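Local coordinates for protein trehalose-6-phosphate phosphatase (Cryptococcus neoformans, PDB 5DX9) that is a trehalose-phosphatase family protein of the HAD clan that holds a magnesium ion, 6-O-phosphono-alpha-D-glucopyranose and alpha-D-glucopyranose in one pocket, at residues A[24-29]-A[214-219]; A[45-50]-A[293-298]; A[72-77]-A[92-97]; A[272-275]-A[281-284]. All coordinates share one frame; numbering follows the deposited sequence.

Contact 1 of 4, residues A[24-29]-A[214-219]; sequences LFNYDG and KTDEDM. Unlike the reference sequence in segment 24-29: Asn26 (reference Asp). With MG (magnesium ion), chain C; G6P (6-O-phosphono-alpha-D-glucopyranose), chain B; GLC (alpha-D-glucopyranose), chain D.
Asn26 lies against the carboxylate of Asp216, its ND2 3.3 Å from Asp216 OD2. The angle is too poor for a hydrogen bond, so the two groups touch without bonding directly. Asn26 stands where the reference sequence has Asp. Its CG is anti to the backbone N (chi1 -180°), which carries the amide into the pocket. Asn26 OD1 binds the magnesium ion at 2.1 Å. Asn26 ND2 donates to O3P of the bound G6P at 3.0 Å. The backbone O of Asp28 is a second metal ligand, and Asp28 N donates to G6P O1P at 3.2 Å. Asp212, G6P O2P and two waters complete the metal site. One of these waters donates to Asp216 OD1 at 2.5 Å. Lys190 forms a salt bridge with OD2 of the same carboxylate. On the flank away from the metal, the CE methyl of selenomethionine Met219 packs on Asn26 CB. Asp216 therefore acts in the second shell: it orients a metal-bound water, and its charge probably polarises that water.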
loop_
_atom_site.group_PDB
_atom_site.type_symbol
_atom_site.label_atom_id
_atom_site.label_comp_id
_atom_site.label_asym_id
_atom_site.label_seq_id
_atom_site.Cartn_x
_atom_site.Cartn_y
_atom_site.Cartn_z
ATOM N N LEU A 24 4.535 0.082 -7.797
ATOM C CA LEU A 24 3.922 -0.197 -6.503
ATOM C C LEU A 24 2.439 -0.513 -6.631
ATOM O O LEU A 24 1.656 0.316 -7.095
ATOM C CB LEU A 24 4.133 0.992 -5.569
ATOM C CG LEU A 24 5.594 1.439 -5.477
ATOM C CD1 LEU A 24 5.727 2.740 -4.698
ATOM C CD2 LEU A 24 6.455 0.340 -4.866
ATOM N N PHE A 25 2.060 -1.719 -6.216
ATOM C CA PHE A 25 0.677 -2.173 -6.322
ATOM C C PHE A 25 0.053 -2.524 -4.979
ATOM O O PHE A 25 0.573 -3.369 -4.244
ATOM C CB PHE A 25 0.581 -3.400 -7.229
ATOM C CG PHE A 25 1.041 -3.160 -8.636
ATOM C CD1 PHE A 25 0.145 -2.757 -9.613
ATOM C CD2 PHE A 25 2.367 -3.355 -8.986
ATOM C CE1 PHE A 25 0.563 -2.547 -10.908
ATOM C CE2 PHE A 25 2.792 -3.146 -10.279
ATOM C CZ PHE A 25 1.891 -2.741 -11.243
ATOM N N ASN A 26 -1.072 -1.887 -4.666
ATOM C CA ASN A 26 -1.947 -2.374 -3.606
ATOM C C ASN A 26 -2.530 -3.696 -4.077
ATOM O O ASN A 26 -2.470 -4.004 -5.269
ATOM C CB ASN A 26 -3.050 -1.361 -3.288
ATOM C CG ASN A 26 -3.985 -1.834 -2.185
ATOM O OD1 ASN A 26 -5.154 -2.113 -2.426
ATOM N ND2 ASN A 26 -3.469 -1.918 -0.973
ATOM N N TYR A 27 -3.078 -4.496 -3.167
ATOM C CA TYR A 27 -3.641 -5.767 -3.605
ATOM C C TYR A 27 -5.158 -5.758 -3.698
ATOM O O TYR A 27 -5.711 -5.702 -4.791
ATOM C CB TYR A 27 -3.216 -6.921 -2.701
ATOM C CG TYR A 27 -3.700 -8.233 -3.275
ATOM C CD1 TYR A 27 -3.223 -8.682 -4.501
ATOM C CD2 TYR A 27 -4.657 -9.001 -2.623
ATOM C CE1 TYR A 27 -3.664 -9.863 -5.052
ATOM C CE2 TYR A 27 -5.105 -10.194 -3.166
ATOM C CZ TYR A 27 -4.602 -10.619 -4.385
ATOM O OH TYR A 27 -5.031 -11.792 -4.953
ATOM N N ASP A 28 -5.829 -5.844 -2.554
ATOM C CA ASP A 28 -7.284 -5.932 -2.545
ATOM C C ASP A 28 -7.901 -4.694 -3.179
ATOM O O ASP A 28 -7.510 -3.572 -2.864
ATOM C CB ASP A 28 -7.805 -6.119 -1.117
ATOM C CG ASP A 28 -7.280 -7.383 -0.472
ATOM O OD1 ASP A 28 -7.626 -8.480 -0.959
ATOM O OD2 ASP A 28 -6.524 -7.279 0.518
ATOM N N GLY A 29 -8.855 -4.908 -4.079
ATOM C CA GLY A 29 -9.535 -3.819 -4.757
ATOM C C GLY A 29 -8.681 -3.141 -5.815
ATOM O O GLY A 29 -9.157 -2.282 -6.559
ATOM N N LYS A 214 -8.820 4.401 1.318
ATOM C CA LYS A 214 -8.350 5.633 1.947
ATOM C C LYS A 214 -6.922 5.506 2.484
ATOM O O LYS A 214 -6.165 6.484 2.510
ATOM C CB LYS A 214 -9.291 6.046 3.081
ATOM C CG LYS A 214 -8.793 7.247 3.871
ATOM C CD LYS A 214 -9.764 7.657 4.972
ATOM C CE LYS A 214 -9.203 8.812 5.796
ATOM N NZ LYS A 214 -10.161 9.281 6.835
ATOM N N THR A 215 -6.561 4.301 2.916
ATOM C CA THR A 215 -5.226 4.044 3.444
ATOM C C THR A 215 -4.171 4.219 2.351
ATOM O O THR A 215 -2.995 4.445 2.636
ATOM C CB THR A 215 -5.117 2.623 4.034
ATOM O OG1 THR A 215 -5.330 1.658 2.998
ATOM C CG2 THR A 215 -6.152 2.418 5.135
ATOM N N ASP A 216 -4.604 4.117 1.100
ATOM C CA ASP A 216 -3.696 4.217 -0.035
ATOM C C ASP A 216 -3.399 5.661 -0.381
ATOM O O ASP A 216 -2.465 5.947 -1.132
ATOM C CB ASP A 216 -4.278 3.489 -1.244
ATOM C CG ASP A 216 -4.430 2.008 -0.999
ATOM O OD1 ASP A 216 -5.519 1.460 -1.276
ATOM O OD2 ASP A 216 -3.457 1.392 -0.518
ATOM N N GLU A 217 -4.194 6.571 0.174
ATOM C CA GLU A 217 -3.955 7.998 0.001
ATOM C C GLU A 217 -2.635 8.403 0.661
ATOM O O GLU A 217 -2.035 9.414 0.296
ATOM C CB GLU A 217 -5.116 8.820 0.576
ATOM C CG GLU A 217 -6.457 8.585 -0.121
ATOM C CD GLU A 217 -6.472 9.107 -1.547
ATOM O OE1 GLU A 217 -5.856 10.162 -1.796
ATOM O OE2 GLU A 217 -7.091 8.459 -2.418
ATOM N N ASP A 218 -2.188 7.616 1.638
ATOM C CA ASP A 218 -0.891 7.861 2.268
ATOM C C ASP A 218 0.217 7.718 1.230
ATOM O O ASP A 218 1.181 8.483 1.223
ATOM C CB ASP A 218 -0.646 6.898 3.435
ATOM C CG ASP A 218 -1.445 7.258 4.673
ATOM O OD1 ASP A 218 -1.760 8.452 4.864
ATOM O OD2 ASP A 218 -1.754 6.336 5.462
HETATM N N MSE A 219 0.068 6.725 0.361
HETATM C CA MSE A 219 0.991 6.518 -0.744
HETATM C C MSE A 219 0.966 7.696 -1.710
HETATM O O MSE A 219 2.012 8.198 -2.115
HETATM C CB MSE A 219 0.652 5.226 -1.488
HETATM C CG MSE A 219 0.728 3.986 -0.621
HETATM SE SE MSE A 219 0.985 2.370 -1.670
HETATM C CE MSE A 219 -0.733 2.304 -2.592
HETATM MG MG MG C . -6.854 -2.189 -1.223
HETATM C C1 G6P B . -8.659 -7.103 3.255
HETATM C C2 G6P B . -7.978 -7.841 4.400
HETATM C C3 G6P B . -7.915 -6.992 5.654
HETATM C C4 G6P B . -7.159 -5.709 5.379
HETATM C C5 G6P B . -7.540 -4.997 4.067
HETATM C C6 G6P B . -6.326 -4.295 3.427
HETATM O O1 G6P B . -10.059 -6.916 3.478
HETATM O O2 G6P B . -8.681 -9.056 4.655
HETATM O O3 G6P B . -7.199 -7.683 6.688
HETATM O O4 G6P B . -7.411 -4.884 6.526
HETATM O O5 G6P B . -8.028 -5.845 3.015
HETATM O O6 G6P B . -5.971 -4.905 2.161
HETATM P P G6P B . -5.202 -4.063 0.998
HETATM O O1P G6P B . -4.256 -4.982 0.077
HETATM O O2P G6P B . -6.216 -3.437 0.119
HETATM O O3P G6P B . -4.337 -2.929 1.744
HETATM C C1 GLC D . -10.714 -6.397 2.312
HETATM C C2 GLC D . -12.152 -5.997 2.649
HETATM C C3 GLC D . -13.018 -7.226 2.886
HETATM C C4 GLC D . -12.911 -8.215 1.733
HETATM C C5 GLC D . -11.449 -8.541 1.437
HETATM C C6 GLC D . -11.294 -9.378 0.169
HETATM O O2 GLC D . -12.149 -5.143 3.809
HETATM O O3 GLC D . -14.384 -6.824 3.035
HETATM O O4 GLC D . -13.649 -9.396 2.084
HETATM O O5 GLC D . -10.690 -7.349 1.248
HETATM O O6 GLC D . -12.003 -8.766 -0.917
HETATM O O HOH W 1 -5.999 -0.710 -0.086
HETATM O O HOH W 2 -8.883 -2.195 -0.702
#

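Contact 2 of 4, residues A[45-50]-A[293-298]; sequences ERTRNA and EVVEAF
Thr47 and Val295 meet with their side chains at about a right angle. Val295 turns its two methyls toward helix 45-56. Val295 CG2 rests on Thr47 OG1 at 3.6 Å, while Val295 CG1 lies 4.0 Å from the same Thr47 OG1. Val295 CG1 also reaches Ala50 CB at 4.4 Å. Both methyls thus lie against Thr47. The hydroxyl of Thr47 is also hydrogen-bonded to Thr44, just before the helix.

At the exposed side, Arg46 reaches across to Glu296. The two side chains run at a slant to each other, and their guanidinium and carboxylate planes are 22° apart. Arg46 NH2 forms a long salt bridge with Glu296 OE2 at 3.5 Å. The stronger partner of this nitrogen is Glu299. A salt bridge within helix 45-56 joins Arg48 to Glu45, with Arg48 NE and NH2 gripping the carboxylate side-on.

The short helical segments cross at 50°, with their axes 9.9 Å apart. This is helix-helix packing beside the central sheet of the HAD-type core. Helix 45-56 follows strand 21-25 in the chain, and helix 291-306 follows strand 286-288. Leu31 also packs on Val295. Helix 291-306 covers the sheet through Phe298, which meets Phe25 and Phe208 edge-to-face.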
loop_
_atom_site.group_PDB
_atom_site.type_symbol
_atom_site.label_atom_id
_atom_site.label_comp_id
_atom_site.label_asym_id
_atom_site.label_seq_id
_atom_site.Cartn_x
_atom_site.Cartn_y
_atom_site.Cartn_z
ATOM N N GLU A 45 -4.960 -16.033 -13.216
ATOM C CA GLU A 45 -3.800 -16.476 -13.978
ATOM C C GLU A 45 -3.152 -15.296 -14.697
ATOM O O GLU A 45 -1.939 -15.110 -14.634
ATOM C CB GLU A 45 -4.197 -17.559 -14.984
ATOM C CG GLU A 45 -3.112 -18.592 -15.217
ATOM C CD GLU A 45 -2.683 -19.266 -13.929
ATOM O OE1 GLU A 45 -3.553 -19.862 -13.252
ATOM O OE2 GLU A 45 -1.483 -19.186 -13.585
ATOM N N ARG A 46 -3.975 -14.504 -15.378
ATOM C CA ARG A 46 -3.485 -13.347 -16.119
ATOM C C ARG A 46 -2.796 -12.341 -15.202
ATOM O O ARG A 46 -1.779 -11.754 -15.569
ATOM C CB ARG A 46 -4.634 -12.672 -16.872
ATOM C CG ARG A 46 -5.149 -13.472 -18.058
ATOM C CD ARG A 46 -6.444 -12.889 -18.605
ATOM N NE ARG A 46 -6.307 -11.493 -19.012
ATOM C CZ ARG A 46 -7.316 -10.740 -19.443
ATOM N NH1 ARG A 46 -8.535 -11.250 -19.522
ATOM N NH2 ARG A 46 -7.108 -9.479 -19.794
ATOM N N THR A 47 -3.349 -12.151 -14.007
ATOM C CA THR A 47 -2.790 -11.206 -13.044
ATOM C C THR A 47 -1.421 -11.666 -12.564
ATOM O O THR A 47 -0.463 -10.891 -12.536
ATOM C CB THR A 47 -3.718 -11.021 -11.827
ATOM O OG1 THR A 47 -4.936 -10.394 -12.244
ATOM C CG2 THR A 47 -3.047 -10.161 -10.766
ATOM N N ARG A 48 -1.341 -12.938 -12.185
ATOM C CA ARG A 48 -0.089 -13.533 -11.738
ATOM C C ARG A 48 0.976 -13.430 -12.823
ATOM O O ARG A 48 2.141 -13.156 -12.537
ATOM C CB ARG A 48 -0.308 -14.994 -11.335
ATOM C CG ARG A 48 0.964 -15.823 -11.261
ATOM C CD ARG A 48 0.728 -17.139 -10.525
ATOM N NE ARG A 48 -0.521 -17.782 -10.920
ATOM C CZ ARG A 48 -1.654 -17.698 -10.229
ATOM N NH1 ARG A 48 -1.692 -16.997 -9.102
ATOM N NH2 ARG A 48 -2.747 -18.315 -10.660
ATOM N N ASN A 49 0.568 -13.639 -14.069
ATOM C CA ASN A 49 1.489 -13.558 -15.196
ATOM C C ASN A 49 2.035 -12.147 -15.401
ATOM O O ASN A 49 3.228 -11.963 -15.648
ATOM C CB ASN A 49 0.809 -14.040 -16.478
ATOM C CG ASN A 49 0.492 -15.522 -16.450
ATOM O OD1 ASN A 49 1.019 -16.267 -15.623
ATOM N ND2 ASN A 49 -0.366 -15.960 -17.363
ATOM N N ALA A 50 1.156 -11.155 -15.293
ATOM C CA ALA A 50 1.532 -9.763 -15.514
ATOM C C ALA A 50 2.594 -9.303 -14.522
ATOM O O ALA A 50 3.640 -8.788 -14.915
ATOM C CB ALA A 50 0.303 -8.866 -15.429
ATOM N N GLU A 293 -8.889 -3.283 -14.823
ATOM C CA GLU A 293 -8.308 -2.338 -15.772
ATOM C C GLU A 293 -6.882 -1.983 -15.367
ATOM O O GLU A 293 -6.055 -1.642 -16.212
ATOM C CB GLU A 293 -9.159 -1.068 -15.876
ATOM C CG GLU A 293 -10.563 -1.285 -16.418
ATOM C CD GLU A 293 -11.311 0.023 -16.645
ATOM O OE1 GLU A 293 -10.714 1.102 -16.438
ATOM O OE2 GLU A 293 -12.496 -0.028 -17.039
ATOM N N VAL A 294 -6.599 -2.059 -14.071
ATOM C CA VAL A 294 -5.241 -1.847 -13.593
ATOM C C VAL A 294 -4.322 -2.912 -14.175
ATOM O O VAL A 294 -3.208 -2.617 -14.605
ATOM C CB VAL A 294 -5.151 -1.885 -12.060
ATOM C CG1 VAL A 294 -3.696 -1.907 -11.627
ATOM C CG2 VAL A 294 -5.872 -0.694 -11.451
ATOM N N VAL A 295 -4.803 -4.151 -14.190
ATOM C CA VAL A 295 -4.032 -5.267 -14.728
ATOM C C VAL A 295 -3.921 -5.195 -16.245
ATOM O O VAL A 295 -2.834 -5.346 -16.799
ATOM C CB VAL A 295 -4.651 -6.621 -14.341
ATOM C CG1 VAL A 295 -3.960 -7.754 -15.089
ATOM C CG2 VAL A 295 -4.566 -6.827 -12.839
ATOM N N GLU A 296 -5.050 -4.965 -16.906
ATOM C CA GLU A 296 -5.087 -4.885 -18.364
ATOM C C GLU A 296 -4.199 -3.762 -18.894
ATOM O O GLU A 296 -3.636 -3.870 -19.981
ATOM C CB GLU A 296 -6.525 -4.691 -18.853
ATOM C CG GLU A 296 -7.430 -5.887 -18.590
ATOM C CD GLU A 296 -8.787 -5.748 -19.252
ATOM O OE1 GLU A 296 -9.225 -4.598 -19.476
ATOM O OE2 GLU A 296 -9.411 -6.789 -19.556
ATOM N N ALA A 297 -4.078 -2.685 -18.126
ATOM C CA ALA A 297 -3.189 -1.590 -18.497
ATOM C C ALA A 297 -1.762 -2.096 -18.674
ATOM O O ALA A 297 -1.062 -1.711 -19.611
ATOM C CB ALA A 297 -3.232 -0.492 -17.453
ATOM N N PHE A 298 -1.337 -2.965 -17.766
ATOM C CA PHE A 298 0.012 -3.496 -17.823
ATOM C C PHE A 298 0.103 -4.680 -18.774
ATOM O O PHE A 298 1.174 -4.973 -19.293
ATOM C CB PHE A 298 0.492 -3.882 -16.426
ATOM C CG PHE A 298 0.958 -2.714 -15.611
ATOM C CD1 PHE A 298 2.259 -2.251 -15.721
ATOM C CD2 PHE A 298 0.095 -2.068 -14.743
ATOM C CE1 PHE A 298 2.691 -1.174 -14.977
ATOM C CE2 PHE A 298 0.522 -0.991 -13.994
ATOM C CZ PHE A 298 1.821 -0.544 -14.110
#

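Contact 3 of 4, residues A[72-77]-A[92-97]; sequences FLEEHW and FVKQPG
A bend at chi2 (-72°) turns the carboxylate of Glu74 off helix 70-77 toward Lys94. Lys94 answers with a chain extended beyond CG, and chi1 (173°) sets that CG opposite the backbone N. The two side chains meet at about a right angle. Their ends form a salt bridge between a helix and a strand in the core domain of a HAD-clan phosphatase. This domain is built on a mixed, largely parallel sheet flanked by helices.

Strand 92-94 lies near one end of that sheet, between strands 84-87 and 102-103, and is antiparallel to both. The backbones stay well apart here: the nearest CA atoms, those of Glu74 and Lys94, are 9.6 Å from each other. The contact therefore rests on this single pair of long side chains. Phe101 also packs on Lys94, and Glu99 offers NZ a second, long and weak ion pair.

Within the helix, His76 ND1 donates a weak hydrogen bond to Phe72 O at 3.3 Å. The same nitrogen lies over one face of the Phe72 ring, 3.5 Å above its plane and offset toward the rim.

The bridge itself is short. Lys94 NZ donates to Glu74 OE1 at 2.6 Å, meeting it on the syn side and 34° out of the carboxylate plane.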
loop_
_atom_site.group_PDB
_atom_site.type_symbol
_atom_site.label_atom_id
_atom_site.label_comp_id
_atom_site.label_asym_id
_atom_site.label_seq_id
_atom_site.Cartn_x
_atom_site.Cartn_y
_atom_site.Cartn_z
ATOM N N PHE A 72 -0.642 -14.482 4.043
ATOM C CA PHE A 72 -1.501 -14.476 2.863
ATOM C C PHE A 72 -0.722 -14.039 1.628
ATOM O O PHE A 72 -0.866 -14.621 0.556
ATOM C CB PHE A 72 -2.706 -13.555 3.074
ATOM C CG PHE A 72 -3.546 -13.360 1.840
ATOM C CD1 PHE A 72 -4.616 -14.199 1.572
ATOM C CD2 PHE A 72 -3.272 -12.331 0.952
ATOM C CE1 PHE A 72 -5.393 -14.018 0.439
ATOM C CE2 PHE A 72 -4.044 -12.147 -0.183
ATOM C CZ PHE A 72 -5.106 -12.990 -0.439
ATOM N N LEU A 73 0.104 -13.012 1.789
ATOM C CA LEU A 73 0.881 -12.476 0.677
ATOM C C LEU A 73 1.910 -13.493 0.186
ATOM O O LEU A 73 2.058 -13.704 -1.021
ATOM C CB LEU A 73 1.563 -11.173 1.087
ATOM C CG LEU A 73 0.585 -10.027 1.357
ATOM C CD1 LEU A 73 1.317 -8.775 1.783
ATOM C CD2 LEU A 73 -0.272 -9.753 0.127
ATOM N N GLU A 74 2.605 -14.128 1.125
ATOM C CA GLU A 74 3.566 -15.179 0.798
ATOM C C GLU A 74 2.902 -16.336 0.059
ATOM O O GLU A 74 3.447 -16.855 -0.916
ATOM C CB GLU A 74 4.251 -15.696 2.064
ATOM C CG GLU A 74 5.585 -15.030 2.362
ATOM C CD GLU A 74 6.685 -15.460 1.402
ATOM O OE1 GLU A 74 7.732 -14.778 1.352
ATOM O OE2 GLU A 74 6.508 -16.482 0.701
ATOM N N GLU A 75 1.724 -16.731 0.530
ATOM C CA GLU A 75 1.012 -17.866 -0.044
ATOM C C GLU A 75 0.753 -17.699 -1.534
ATOM O O GLU A 75 0.833 -18.662 -2.294
ATOM C CB GLU A 75 -0.319 -18.089 0.681
ATOM C CG GLU A 75 -1.232 -19.099 -0.012
ATOM C CD GLU A 75 -2.383 -19.566 0.867
ATOM O OE1 GLU A 75 -2.252 -19.498 2.107
ATOM O OE2 GLU A 75 -3.418 -20.001 0.317
ATOM N N HIS A 76 0.441 -16.477 -1.951
ATOM C CA HIS A 76 0.018 -16.246 -3.326
ATOM C C HIS A 76 1.062 -15.517 -4.162
ATOM O O HIS A 76 0.937 -15.454 -5.381
ATOM C CB HIS A 76 -1.295 -15.460 -3.352
ATOM C CG HIS A 76 -2.454 -16.196 -2.751
ATOM N ND1 HIS A 76 -3.056 -15.803 -1.578
ATOM C CD2 HIS A 76 -3.116 -17.303 -3.162
ATOM C CE1 HIS A 76 -4.042 -16.635 -1.287
ATOM N NE2 HIS A 76 -4.096 -17.557 -2.239
ATOM N N TRP A 77 2.089 -14.969 -3.520
ATOM C CA TRP A 77 3.088 -14.191 -4.252
ATOM C C TRP A 77 4.526 -14.561 -3.902
ATOM O O TRP A 77 5.461 -14.112 -4.563
ATOM C CB TRP A 77 2.878 -12.691 -4.009
ATOM C CG TRP A 77 1.587 -12.171 -4.563
ATOM C CD1 TRP A 77 0.515 -11.716 -3.853
ATOM C CD2 TRP A 77 1.225 -12.066 -5.947
ATOM N NE1 TRP A 77 -0.488 -11.327 -4.706
ATOM C CE2 TRP A 77 -0.078 -11.534 -5.998
ATOM C CE3 TRP A 77 1.879 -12.366 -7.148
ATOM C CZ2 TRP A 77 -0.742 -11.296 -7.200
ATOM C CZ3 TRP A 77 1.218 -12.129 -8.342
ATOM C CH2 TRP A 77 -0.078 -11.598 -8.359
ATOM N N PHE A 92 5.481 -4.414 8.149
ATOM C CA PHE A 92 6.415 -5.451 7.720
ATOM C C PHE A 92 6.843 -5.231 6.276
ATOM O O PHE A 92 6.058 -4.756 5.453
ATOM C CB PHE A 92 5.796 -6.839 7.870
ATOM C CG PHE A 92 5.495 -7.213 9.288
ATOM C CD1 PHE A 92 6.523 -7.477 10.178
ATOM C CD2 PHE A 92 4.187 -7.309 9.733
ATOM C CE1 PHE A 92 6.254 -7.824 11.486
ATOM C CE2 PHE A 92 3.910 -7.657 11.042
ATOM C CZ PHE A 92 4.946 -7.916 11.919
ATOM N N VAL A 93 8.088 -5.586 5.975
ATOM C CA VAL A 93 8.643 -5.401 4.639
ATOM C C VAL A 93 9.565 -6.554 4.247
ATOM O O VAL A 93 10.609 -6.763 4.867
ATOM C CB VAL A 93 9.431 -4.079 4.539
ATOM C CG1 VAL A 93 9.824 -3.800 3.096
ATOM C CG2 VAL A 93 8.614 -2.929 5.102
ATOM N N LYS A 94 9.177 -7.305 3.221
ATOM C CA LYS A 94 10.042 -8.347 2.678
ATOM C C LYS A 94 10.577 -7.952 1.306
ATOM O O LYS A 94 9.873 -8.063 0.301
ATOM C CB LYS A 94 9.301 -9.678 2.572
ATOM C CG LYS A 94 10.104 -10.749 1.853
ATOM C CD LYS A 94 9.202 -11.791 1.213
ATOM C CE LYS A 94 9.979 -12.655 0.233
ATOM N NZ LYS A 94 9.107 -13.616 -0.493
ATOM N N GLN A 95 11.823 -7.492 1.270
ATOM C CA GLN A 95 12.473 -7.112 0.020
ATOM C C GLN A 95 12.533 -8.285 -0.955
ATOM O O GLN A 95 12.401 -9.440 -0.551
ATOM C CB GLN A 95 13.881 -6.589 0.290
ATOM C CG GLN A 95 13.939 -5.468 1.310
ATOM C CD GLN A 95 15.353 -4.987 1.558
ATOM O OE1 GLN A 95 15.568 -3.975 2.226
ATOM N NE2 GLN A 95 16.327 -5.711 1.019
ATOM N N PRO A 96 12.727 -7.985 -2.249
ATOM C CA PRO A 96 12.845 -9.011 -3.290
ATOM C C PRO A 96 13.961 -10.009 -2.986
ATOM O O PRO A 96 13.794 -11.205 -3.198
ATOM C CB PRO A 96 13.159 -8.197 -4.549
ATOM C CG PRO A 96 12.576 -6.849 -4.276
ATOM C CD PRO A 96 12.788 -6.623 -2.806
ATOM N N GLY A 97 15.085 -9.522 -2.478
ATOM C CA GLY A 97 16.188 -10.403 -2.142
ATOM C C GLY A 97 15.840 -11.424 -1.071
ATOM O O GLY A 97 15.875 -12.633 -1.311
#

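Contact 4 of 4, residues A[272-275]-A[281-284]; sequences ATTV and RTLA
Thr282 OG1 is held from two directions, by its own turn and by a neighbouring helix. It accepts from Ala284 N at 3.0 Å in a nearly straight bond (167°), which closes an ST turn. It is also hydrogen-bonded to Glu217, whose other carboxylate oxygen takes Leu283 N.

The turn sets Ala284 CB against strand 270-275. Ala284 CB lies 3.2 Å from Ala272 O and 3.6 Å from Thr274 N, so it packs on the strand backbone. Ala272 CB adds an apolar touch to Ala284 CB at 4.1 Å.

Thr274 and Thr282 reach toward each other tip to tip, with Thr274 CG2 3.8 Å from Thr282 CG2. The chi1 of Thr274 (-170°) leaves CG2 between the backbone N and the carbonyl carbon, on the side of Thr282, while OG1 is hydrogen-bonded to Lys280.

Phe220 of helix 217-225 packs on Thr274, Thr282 and Ala284. The helix thus covers both the strand and the loop, just before edge strand 286-288, which runs parallel to strand 270-275 and hydrogen-bonds to it.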
loop_
_atom_site.group_PDB
_atom_site.type_symbol
_atom_site.label_atom_id
_atom_site.label_comp_id
_atom_site.label_asym_id
_atom_site.label_seq_id
_atom_site.Cartn_x
_atom_site.Cartn_y
_atom_site.Cartn_z
ATOM N N ALA A 272 0.525 8.298 -10.036
ATOM C CA ALA A 272 -0.264 7.874 -8.886
ATOM C C ALA A 272 -1.709 7.641 -9.300
ATOM O O ALA A 272 -2.406 8.569 -9.716
ATOM C CB ALA A 272 -0.183 8.905 -7.771
ATOM N N THR A 273 -2.154 6.396 -9.175
ATOM C CA THR A 273 -3.453 5.997 -9.687
ATOM C C THR A 273 -4.341 5.402 -8.598
ATOM O O THR A 273 -3.996 4.398 -7.971
ATOM C CB THR A 273 -3.301 4.974 -10.833
ATOM O OG1 THR A 273 -2.418 5.504 -11.832
ATOM C CG2 THR A 273 -4.643 4.676 -11.465
ATOM N N THR A 274 -5.487 6.031 -8.370
ATOM C CA THR A 274 -6.480 5.462 -7.476
ATOM C C THR A 274 -7.427 4.579 -8.270
ATOM O O THR A 274 -7.623 4.789 -9.465
ATOM C CB THR A 274 -7.292 6.547 -6.740
ATOM O OG1 THR A 274 -8.079 5.934 -5.708
ATOM C CG2 THR A 274 -8.213 7.292 -7.708
ATOM N N VAL A 275 -8.000 3.578 -7.607
ATOM C CA VAL A 275 -9.054 2.779 -8.218
ATOM C C VAL A 275 -10.408 3.270 -7.712
ATOM O O VAL A 275 -10.675 3.272 -6.508
ATOM C CB VAL A 275 -8.896 1.277 -7.920
ATOM C CG1 VAL A 275 -9.976 0.486 -8.641
ATOM C CG2 VAL A 275 -7.518 0.794 -8.340
ATOM N N ARG A 281 -12.551 11.927 -4.951
ATOM C CA ARG A 281 -11.570 12.894 -4.479
ATOM C C ARG A 281 -10.367 12.151 -3.917
ATOM O O ARG A 281 -10.507 11.272 -3.069
ATOM C CB ARG A 281 -12.186 13.824 -3.433
ATOM C CG ARG A 281 -13.403 14.580 -3.954
ATOM C CD ARG A 281 -14.035 15.442 -2.881
ATOM N NE ARG A 281 -15.318 15.991 -3.308
ATOM C CZ ARG A 281 -15.954 16.972 -2.677
ATOM N NH1 ARG A 281 -15.419 17.522 -1.594
ATOM N NH2 ARG A 281 -17.120 17.412 -3.132
ATOM N N THR A 282 -9.184 12.509 -4.401
ATOM C CA THR A 282 -7.988 11.719 -4.149
ATOM C C THR A 282 -6.732 12.566 -4.327
ATOM O O THR A 282 -6.772 13.620 -4.962
ATOM C CB THR A 282 -7.942 10.494 -5.093
ATOM O OG1 THR A 282 -6.753 9.731 -4.858
ATOM C CG2 THR A 282 -7.970 10.945 -6.544
ATOM N N LEU A 283 -5.622 12.109 -3.757
ATOM C CA LEU A 283 -4.337 12.772 -3.947
ATOM C C LEU A 283 -3.578 12.137 -5.109
ATOM O O LEU A 283 -2.487 12.580 -5.469
ATOM C CB LEU A 283 -3.501 12.713 -2.670
ATOM C CG LEU A 283 -4.009 13.561 -1.505
ATOM C CD1 LEU A 283 -3.211 13.271 -0.242
ATOM C CD2 LEU A 283 -3.939 15.039 -1.859
ATOM N N ALA A 284 -4.158 11.087 -5.683
ATOM C CA ALA A 284 -3.610 10.487 -6.893
ATOM C C ALA A 284 -3.782 11.447 -8.062
ATOM O O ALA A 284 -4.645 12.321 -8.034
ATOM C CB ALA A 284 -4.282 9.159 -7.190
#

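From the N terminus, strand 21-25 opens contact 1 and helix 45-56 opens contact 2. Contact 3 then closes a short loop between helix 70-77 and strand 92-94, within the span of both. Contact 1 closes at 214-219, bringing the start of helix 217-225 back to the first strand. Contact 4 closes a short loop by folding 281-284 back on strand 270-275, just before strand 286-288. It lies within contact 2, which closes last at 293-298, so contacts 1 and 2 cross. Val294 packs on Val275, joining contacts 2 and 4. Tyr27 touches Trp77 and Phe72, linking contacts 1 and 3, and Glu217 links contacts 1 and 4. Contacts 3 and 4 do not touch.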